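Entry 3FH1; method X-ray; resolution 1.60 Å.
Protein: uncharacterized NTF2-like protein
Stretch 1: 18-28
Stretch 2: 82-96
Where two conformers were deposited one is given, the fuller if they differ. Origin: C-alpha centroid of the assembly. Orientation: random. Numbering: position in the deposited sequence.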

ATOM      1  N   GLN A  18     -20.160  -0.931   1.279  1.00 21.10           N
ATOM      2  CA  GLN A  18     -20.191  -0.827  -0.190  1.00 21.08           C
ATOM      3  C   GLN A  18     -18.828  -1.100  -0.789  1.00 19.31           C
ATOM      4  O   GLN A  18     -18.651  -1.875  -1.735  1.00 20.62           O
ATOM      5  CB  GLN A  18     -20.715   0.547  -0.599  1.00 21.19           C
ATOM      6  CG  GLN A  18     -20.451   0.855  -2.080  1.00 19.73           C
ATOM      7  CD  GLN A  18     -21.196   2.091  -2.532  1.00 20.08           C
ATOM      8  OE1 GLN A  18     -20.552   3.157  -2.663  1.00 30.00           O
ATOM      9  NE2 GLN A  18     -22.495   2.002  -2.680  1.00 16.58           N
ATOM     10  N   THR A  19     -17.795  -0.447  -0.246  1.00 21.26           N
ATOM     11  CA  THR A  19     -16.450  -0.678  -0.740  1.00 20.72           C
ATOM     12  C   THR A  19     -16.041  -2.141  -0.604  1.00 18.68           C
ATOM     13  O   THR A  19     -15.409  -2.697  -1.506  1.00 20.94           O
ATOM     14  CB  THR A  19     -15.483   0.285  -0.037  1.00 21.60           C
ATOM     15  OG1 THR A  19     -15.975   1.617  -0.214  1.00 21.79           O
ATOM     16  CG2 THR A  19     -14.007   0.172  -0.534  1.00 20.42           C
ATOM     17  N   ALA A  20     -16.390  -2.785   0.513  1.00 20.05           N
ATOM     18  CA  ALA A  20     -16.129  -4.214   0.658  1.00 21.01           C
ATOM     19  C   ALA A  20     -16.778  -5.039  -0.466  1.00 20.44           C
ATOM     20  O   ALA A  20     -16.149  -5.991  -0.998  1.00 22.56           O
ATOM     21  CB  ALA A  20     -16.575  -4.752   2.050  1.00 22.87           C
ATOM     22  N   GLU A  21     -18.020  -4.714  -0.812  1.00 21.21           N
ATOM     23  CA  GLU A  21     -18.728  -5.433  -1.865  1.00 21.74           C
ATOM     24  C   GLU A  21     -18.024  -5.246  -3.203  1.00 21.85           C
ATOM     25  O   GLU A  21     -17.905  -6.182  -4.010  1.00 24.12           O
ATOM     26  CB  GLU A  21     -20.173  -4.942  -1.977  1.00 24.54           C
ATOM     27  CG  GLU A  21     -21.088  -5.707  -1.223  1.00 33.48           C
ATOM     28  CD  GLU A  21     -21.129  -7.137  -1.735  1.00 33.58           C
ATOM     29  OE1 GLU A  21     -21.510  -7.350  -2.918  1.00 33.95           O
ATOM     30  OE2 GLU A  21     -20.720  -8.000  -0.926  1.00 33.18           O
ATOM     31  N   ILE A  22     -17.565  -4.030  -3.459  1.00 21.53           N
ATOM     32  CA  ILE A  22     -16.822  -3.742  -4.702  1.00 20.36           C
ATOM     33  C   ILE A  22     -15.538  -4.541  -4.736  1.00 22.04           C
ATOM     34  O   ILE A  22     -15.219  -5.182  -5.747  1.00 21.26           O
ATOM     35  CB  ILE A  22     -16.572  -2.241  -4.844  1.00 21.86           C
ATOM     36  CG1 ILE A  22     -17.896  -1.489  -5.042  1.00 23.57           C
ATOM     37  CG2 ILE A  22     -15.698  -1.909  -6.045  1.00 22.78           C
ATOM     38  CD1 ILE A  22     -17.743   0.029  -4.897  1.00 22.03           C
HETATM   39  N   MSE A  23     -14.812  -4.553  -3.615  1.00 20.29           N
HETATM   40  CA  MSE A  23     -13.552  -5.313  -3.566  1.00 21.61           C
HETATM   41  C   MSE A  23     -13.763  -6.804  -3.659  1.00 21.39           C
HETATM   42  O   MSE A  23     -12.938  -7.500  -4.216  1.00 21.54           O
HETATM   43  CB  MSE A  23     -12.707  -4.972  -2.339  1.00 22.29           C
HETATM   44  CG  MSE A  23     -12.319  -3.501  -2.238  1.00 23.01           C
HETATM   45 SE   MSE A  23     -11.474  -2.760  -3.798  0.75 22.42          SE
HETATM   46  CE  MSE A  23     -12.554  -1.034  -3.915  1.00 25.39           C
ATOM     47  N   ARG A  24     -14.881  -7.318  -3.149  0.50 20.69           N
ATOM     48  CA  ARG A  24     -15.144  -8.741  -3.289  0.50 19.23           C
ATOM     49  C   ARG A  24     -15.279  -9.107  -4.762  0.50 20.61           C
ATOM     50  O   ARG A  24     -14.605 -10.015  -5.251  0.50 19.37           O
ATOM     51  CB  ARG A  24     -16.432  -9.090  -2.573  0.50 19.13           C
ATOM     52  CG  ARG A  24     -16.844 -10.520  -2.701  0.50 23.24           C
ATOM     53  CD  ARG A  24     -18.162 -10.756  -1.952  0.50 22.06           C
ATOM     54  NE  ARG A  24     -19.282 -10.094  -2.589  0.50 22.58           N
ATOM     55  CZ  ARG A  24     -19.812 -10.501  -3.731  0.50 21.59           C
ATOM     56  NH1 ARG A  24     -19.324 -11.560  -4.358  0.50 28.14           N
ATOM     57  NH2 ARG A  24     -20.843  -9.859  -4.244  0.50 24.53           N
ATOM     58  N   ARG A  25     -16.135  -8.377  -5.459  0.50 21.56           N
ATOM     59  CA  ARG A  25     -16.360  -8.610  -6.877  0.50 21.63           C
ATOM     60  C   ARG A  25     -15.086  -8.359  -7.705  0.50 20.19           C
ATOM     61  O   ARG A  25     -14.828  -9.109  -8.659  0.50 21.92           O
ATOM     62  CB  ARG A  25     -17.556  -7.788  -7.399  0.50 21.47           C
ATOM     63  CG  ARG A  25     -18.940  -8.100  -6.789  0.50 18.87           C
ATOM     64  CD  ARG A  25     -19.919  -7.004  -7.227  0.50 30.12           C
ATOM     65  NE  ARG A  25     -21.331  -7.206  -6.848  0.50 37.43           N
ATOM     66  CZ  ARG A  25     -22.264  -7.741  -7.636  0.50 32.66           C
ATOM     67  NH1 ARG A  25     -21.957  -8.165  -8.851  0.50 43.81           N
ATOM     68  NH2 ARG A  25     -23.524  -7.888  -7.191  0.50 30.77           N
ATOM     69  N   PHE A  26     -14.296  -7.334  -7.352  1.00 20.13           N
ATOM     70  CA  PHE A  26     -13.013  -7.091  -8.007  1.00 20.49           C
ATOM     71  C   PHE A  26     -12.045  -8.268  -7.791  1.00 21.91           C
ATOM     72  O   PHE A  26     -11.499  -8.824  -8.735  1.00 24.78           O
ATOM     73  CB  PHE A  26     -12.403  -5.812  -7.466  1.00 22.82           C
ATOM     74  CG  PHE A  26     -11.063  -5.499  -8.042  1.00 19.30           C
ATOM     75  CD1 PHE A  26     -10.949  -4.909  -9.278  1.00 23.80           C
ATOM     76  CD2 PHE A  26      -9.911  -5.761  -7.318  1.00 21.33           C
ATOM     77  CE1 PHE A  26      -9.711  -4.600  -9.807  1.00 21.76           C
ATOM     78  CE2 PHE A  26      -8.666  -5.482  -7.838  1.00 23.64           C
ATOM     79  CZ  PHE A  26      -8.548  -4.872  -9.077  1.00 25.56           C
ATOM     80  N   ASN A  27     -11.897  -8.694  -6.551  1.00 21.64           N
ATOM     81  CA  ASN A  27     -11.005  -9.812  -6.250  1.00 22.83           C
ATOM     82  C   ASN A  27     -11.440 -11.100  -6.959  1.00 22.54           C
ATOM     83  O   ASN A  27     -10.607 -11.895  -7.411  1.00 24.67           O
ATOM     84  CB  ASN A  27     -10.899  -9.982  -4.739  1.00 25.33           C
ATOM     85  CG  ASN A  27      -9.976  -8.964  -4.093  1.00 24.33           C
ATOM     86  OD1 ASN A  27      -9.073  -8.395  -4.762  1.00 25.60           O
ATOM     87  ND2 ASN A  27     -10.150  -8.777  -2.797  1.00 26.24           N
ATOM     88  N   ASP A  28     -12.764 -11.322  -7.045  1.00 23.45           N
ATOM     89  CA  ASP A  28     -13.288 -12.527  -7.691  1.00 23.20           C
ATOM     90  C   ASP A  28     -12.909 -12.573  -9.152  1.00 24.36           C
ATOM     91  O   ASP A  28     -12.714 -13.644  -9.691  1.00 25.25           O
ATOM     92  CB  ASP A  28     -14.802 -12.618  -7.614  1.00 23.61           C
ATOM     93  CG  ASP A  28     -15.318 -13.089  -6.271  1.00 34.70           C
ATOM     94  OD1 ASP A  28     -14.518 -13.576  -5.440  1.00 35.05           O
ATOM     95  OD2 ASP A  28     -16.555 -12.950  -6.056  1.00 34.40           O
ATOM     96  N   ASP A  82      -2.791 -15.075  -4.627  1.00 23.48           N
ATOM     97  CA  ASP A  82      -3.285 -15.380  -3.304  1.00 23.30           C
ATOM     98  C   ASP A  82      -3.560 -14.046  -2.625  1.00 23.19           C
ATOM     99  O   ASP A  82      -2.758 -13.118  -2.682  1.00 25.51           O
ATOM    100  CB  ASP A  82      -2.260 -16.107  -2.464  1.00 23.86           C
ATOM    101  CG  ASP A  82      -1.890 -17.463  -2.997  1.00 28.61           C
ATOM    102  OD1 ASP A  82      -2.749 -18.104  -3.621  1.00 30.30           O
ATOM    103  OD2 ASP A  82      -0.741 -17.877  -2.780  1.00 31.41           O
ATOM    104  N   LEU A  83      -4.719 -13.941  -2.007  1.00 19.56           N
ATOM    105  CA  LEU A  83      -5.091 -12.764  -1.237  1.00 22.02           C
ATOM    106  C   LEU A  83      -4.550 -12.910   0.175  1.00 23.22           C
ATOM    107  O   LEU A  83      -4.847 -13.888   0.888  1.00 25.93           O
ATOM    108  CB  LEU A  83      -6.598 -12.622  -1.167  1.00 23.33           C
ATOM    109  CG  LEU A  83      -7.240 -12.342  -2.529  1.00 31.32           C
ATOM    110  CD1 LEU A  83      -8.752 -12.455  -2.464  1.00 34.22           C
ATOM    111  CD2 LEU A  83      -6.834 -10.927  -3.007  1.00 33.62           C
ATOM    112  N   GLU A  84      -3.791 -11.910   0.599  1.00 19.84           N
ATOM    113  CA  GLU A  84      -3.270 -11.865   1.953  1.00 19.96           C
ATOM    114  C   GLU A  84      -4.245 -11.153   2.890  1.00 21.84           C
ATOM    115  O   GLU A  84      -4.558 -11.663   3.974  1.00 25.08           O
ATOM    116  CB  GLU A  84      -1.889 -11.217   2.020  1.00 21.02           C
ATOM    117  CG  GLU A  84      -0.830 -12.004   1.324  1.00 19.86           C
ATOM    118  CD  GLU A  84       0.552 -11.326   1.406  1.00 22.61           C
ATOM    119  OE1 GLU A  84       0.618 -10.145   1.824  1.00 21.11           O
ATOM    120  OE2 GLU A  84       1.544 -11.978   1.050  1.00 21.90           O
ATOM    121  N   GLU A  85      -4.717  -9.981   2.492  1.00 22.84           N
ATOM    122  CA  GLU A  85      -5.630  -9.213   3.325  1.00 23.75           C
ATOM    123  C   GLU A  85      -6.272  -8.128   2.515  1.00 23.64           C
ATOM    124  O   GLU A  85      -5.573  -7.400   1.810  1.00 23.07           O
ATOM    125  CB  GLU A  85      -4.911  -8.535   4.495  1.00 21.88           C
ATOM    126  CG  GLU A  85      -5.879  -7.860   5.489  1.00 24.81           C
ATOM    127  CD  GLU A  85      -5.130  -6.944   6.448  1.00 32.78           C
ATOM    128  OE1 GLU A  85      -4.305  -6.133   5.993  1.00 53.04           O
ATOM    129  OE2 GLU A  85      -5.455  -6.988   7.602  1.00 41.51           O
ATOM    130  N   THR A  86      -7.580  -7.981   2.669  1.00 22.65           N
ATOM    131  CA  THR A  86      -8.302  -6.814   2.145  1.00 21.59           C
ATOM    132  C   THR A  86      -8.780  -6.028   3.344  1.00 23.83           C
ATOM    133  O   THR A  86      -9.500  -6.588   4.203  1.00 25.26           O
ATOM    134  CB  THR A  86      -9.528  -7.201   1.297  1.00 23.39           C
ATOM    135  OG1 THR A  86      -9.115  -8.010   0.191  1.00 26.06           O
ATOM    136  CG2 THR A  86     -10.256  -5.981   0.810  1.00 23.57           C
ATOM    137  N   PHE A  87      -8.362  -4.778   3.423  1.00 22.13           N
ATOM    138  CA  PHE A  87      -8.731  -3.831   4.496  1.00 22.95           C
ATOM    139  C   PHE A  87      -9.492  -2.661   3.870  1.00 22.64           C
ATOM    140  O   PHE A  87      -9.011  -2.054   2.905  1.00 22.57           O
ATOM    141  CB  PHE A  87      -7.513  -3.303   5.256  1.00 26.52           C
ATOM    142  CG  PHE A  87      -7.868  -2.197   6.217  1.00 27.15           C
ATOM    143  CD1 PHE A  87      -8.500  -2.512   7.385  1.00 28.43           C
ATOM    144  CD2 PHE A  87      -7.600  -0.862   5.905  1.00 35.93           C
ATOM    145  CE1 PHE A  87      -8.900  -1.515   8.281  1.00 31.88           C
ATOM    146  CE2 PHE A  87      -7.961   0.151   6.779  1.00 37.02           C
ATOM    147  CZ  PHE A  87      -8.613  -0.169   7.966  1.00 33.37           C
ATOM    148  N   VAL A  88     -10.679  -2.399   4.383  1.00 22.41           N
ATOM    149  CA  VAL A  88     -11.575  -1.352   3.853  1.00 21.37           C
ATOM    150  C   VAL A  88     -11.867  -0.292   4.859  1.00 24.15           C
ATOM    151  O   VAL A  88     -12.136  -0.620   6.020  1.00 22.46           O
ATOM    152  CB  VAL A  88     -12.913  -2.037   3.418  1.00 25.10           C
ATOM    153  CG1 VAL A  88     -13.945  -1.024   3.043  1.00 29.74           C
ATOM    154  CG2 VAL A  88     -12.620  -3.036   2.279  1.00 21.62           C
ATOM    155  N   ALA A  89     -11.898   0.960   4.425  1.00 21.88           N
ATOM    156  CA  ALA A  89     -12.318   2.061   5.267  1.00 22.45           C
ATOM    157  C   ALA A  89     -12.914   3.143   4.379  1.00 22.11           C
ATOM    158  O   ALA A  89     -12.227   3.732   3.551  1.00 21.56           O
ATOM    159  CB  ALA A  89     -11.140   2.604   6.126  1.00 22.74           C
ATOM    160  N   GLY A  90     -14.216   3.355   4.512  1.00 22.23           N
ATOM    161  CA  GLY A  90     -14.873   4.391   3.761  1.00 21.08           C
ATOM    162  C   GLY A  90     -14.850   4.023   2.306  1.00 22.85           C
ATOM    163  O   GLY A  90     -15.251   2.916   1.949  1.00 22.39           O
ATOM    164  N   ASP A  91     -14.369   4.939   1.464  1.00 21.97           N
ATOM    165  CA  ASP A  91     -14.314   4.737   0.001  1.00 20.41           C
ATOM    166  C   ASP A  91     -12.917   4.204  -0.420  1.00 20.65           C
ATOM    167  O   ASP A  91     -12.575   4.131  -1.620  1.00 23.93           O
ATOM    168  CB  ASP A  91     -14.558   6.079  -0.690  1.00 21.96           C
ATOM    169  CG  ASP A  91     -15.952   6.538  -0.603  1.00 29.10           C
ATOM    170  OD1 ASP A  91     -16.883   5.690  -0.684  1.00 30.32           O
ATOM    171  OD2 ASP A  91     -16.108   7.782  -0.493  1.00 34.04           O
ATOM    172  N   ARG A  92     -12.109   3.749   0.535  1.00 21.12           N
ATOM    173  CA  ARG A  92     -10.769   3.239   0.234  1.00 20.79           C
ATOM    174  C   ARG A  92     -10.531   1.830   0.688  1.00 21.24           C
ATOM    175  O   ARG A  92     -11.199   1.351   1.601  1.00 22.00           O
ATOM    176  CB  ARG A  92      -9.725   4.147   0.897  1.00 22.30           C
ATOM    177  CG  ARG A  92      -9.810   5.557   0.294  1.00 26.35           C
ATOM    178  CD  ARG A  92      -8.556   6.240   0.472  1.00 30.57           C
ATOM    179  NE  ARG A  92      -8.648   7.616   0.078  1.00 34.76           N
ATOM    180  CZ  ARG A  92      -7.563   8.339  -0.121  1.00 32.61           C
ATOM    181  NH1 ARG A  92      -6.366   7.790   0.018  1.00 38.78           N
ATOM    182  NH2 ARG A  92      -7.693   9.614  -0.417  1.00 43.82           N
ATOM    183  N   ALA A  93      -9.591   1.147   0.061  1.00 20.50           N
ATOM    184  CA  ALA A  93      -9.228  -0.164   0.487  1.00 21.43           C
ATOM    185  C   ALA A  93      -7.811  -0.443   0.154  1.00 21.57           C
ATOM    186  O   ALA A  93      -7.216   0.169  -0.729  1.00 23.34           O
ATOM    187  CB  ALA A  93     -10.083  -1.194  -0.208  1.00 21.86           C
ATOM    188  N   THR A  94      -7.238  -1.351   0.922  1.00 20.53           N
ATOM    189  CA  THR A  94      -5.929  -1.915   0.542  1.00 20.70           C
ATOM    190  C   THR A  94      -6.099  -3.432   0.334  1.00 21.89           C
ATOM    191  O   THR A  94      -6.865  -4.071   1.043  1.00 23.64           O
ATOM    192  CB  THR A  94      -4.798  -1.645   1.597  1.00 23.60           C
ATOM    193  OG1 THR A  94      -5.121  -2.257   2.867  1.00 24.93           O
ATOM    194  CG2 THR A  94      -4.545  -0.185   1.743  1.00 23.22           C
ATOM    195  N   ILE A  95      -5.448  -3.965  -0.683  1.00 20.00           N
ATOM    196  CA  ILE A  95      -5.508  -5.411  -0.949  1.00 20.69           C
ATOM    197  C   ILE A  95      -4.096  -5.881  -1.063  1.00 20.30           C
ATOM    198  O   ILE A  95      -3.386  -5.508  -2.020  1.00 19.87           O
ATOM    199  CB  ILE A  95      -6.239  -5.776  -2.269  1.00 21.18           C
ATOM    200  CG1 ILE A  95      -7.630  -5.095  -2.332  1.00 21.54           C
ATOM    201  CG2 ILE A  95      -6.312  -7.266  -2.398  1.00 22.65           C
ATOM    202  CD1 ILE A  95      -8.243  -5.110  -3.768  1.00 23.50           C
ATOM    203  N   ARG A  96      -3.652  -6.617  -0.037  1.00 20.89           N
ATOM    204  CA  ARG A  96      -2.335  -7.279  -0.102  1.00 20.24           C
ATOM    205  C   ARG A  96      -2.496  -8.633  -0.738  1.00 21.27           C
ATOM    206  O   ARG A  96      -3.429  -9.380  -0.445  1.00 20.93           O
ATOM    207  CB  ARG A  96      -1.668  -7.397   1.275  1.00 20.97           C
ATOM    208  CG  ARG A  96      -1.061  -6.093   1.790  1.00 25.15           C
ATOM    209  CD  ARG A  96      -0.284  -6.402   3.061  1.00 25.65           C
ATOM    210  NE  ARG A  96      -1.049  -6.812   4.241  1.00 24.74           N
ATOM    211  CZ  ARG A  96      -0.943  -7.996   4.856  1.00 24.59           C
ATOM    212  NH1 ARG A  96      -0.274  -8.989   4.330  1.00 23.47           N
ATOM    213  NH2 ARG A  96      -1.561  -8.210   6.016  1.00 23.34           N
TER
HETATM  214  O   HOH W   1     -17.783   3.204  -1.495  1.00 23.21           O
HETATM  215  O   HOH W   2     -18.540   5.520  -3.601  1.00 31.40           O

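Helix 18-28 packs against one side of a β-hairpin whose strands, 82-89 and 92-96, are joined by a type II' turn from Ala89 to Arg92. The helix runs roughly antiparallel to the first strand, at 149°, and the contact buries 460 Å² in all. Residues four apart, about one helical turn, Thr19, Met23 and Asn27, point their CA-to-CB bonds toward the hairpin and carry most of the contact.

Gln18 points sideways, yet its extended side chain brings OE1 to 3.0 Å from the oxygen of water 1, which also lies 2.8 Å from Asp91 OD1 and so links the two stretches through solvent.

Thr19, buried, meets the turn. Its OG1 donates to Gly90 O at 2.6 Å, a short bond that ties the helix to the turn backbone, and accepts a hydrogen bond from water 1 at 2.7 Å. Gly90 has a positive phi of 67°, a conformation that favours glycine. Threonine serves doubly here, for its methyl CG2 also lies 4.2 Å from Ala93 CB, while its CB sits 3.7 Å from Val88 CG1. Ala20 points sideways; its small CB rests 4.3 Å from Val88 CG2 at the margin of this apolar patch.

One turn on, the buried selenomethionine at Met23 fills the middle of the contact. Its flexible, unbranched chain places CG 3.8 Å from Ala93 CB and SE 4.0 Å from Ile95 CD1. Phe26, also buried, starts sideways, but its long aromatic side chain reaches inward, with CD2 4.0 Å from Ile95 CD1.

Asn27, buried, closes the contact. Its amide can both donate to a hydroxyl and lie beside methyls: ND2 donates a weak hydrogen bond to Thr86 OG1 (3.3 Å, 129°), pairing two polar side chains beside the apolar contacts, while OD1 lies 3.5 Å from Ile95 CD1 and 3.8 Å from Leu83 CD2.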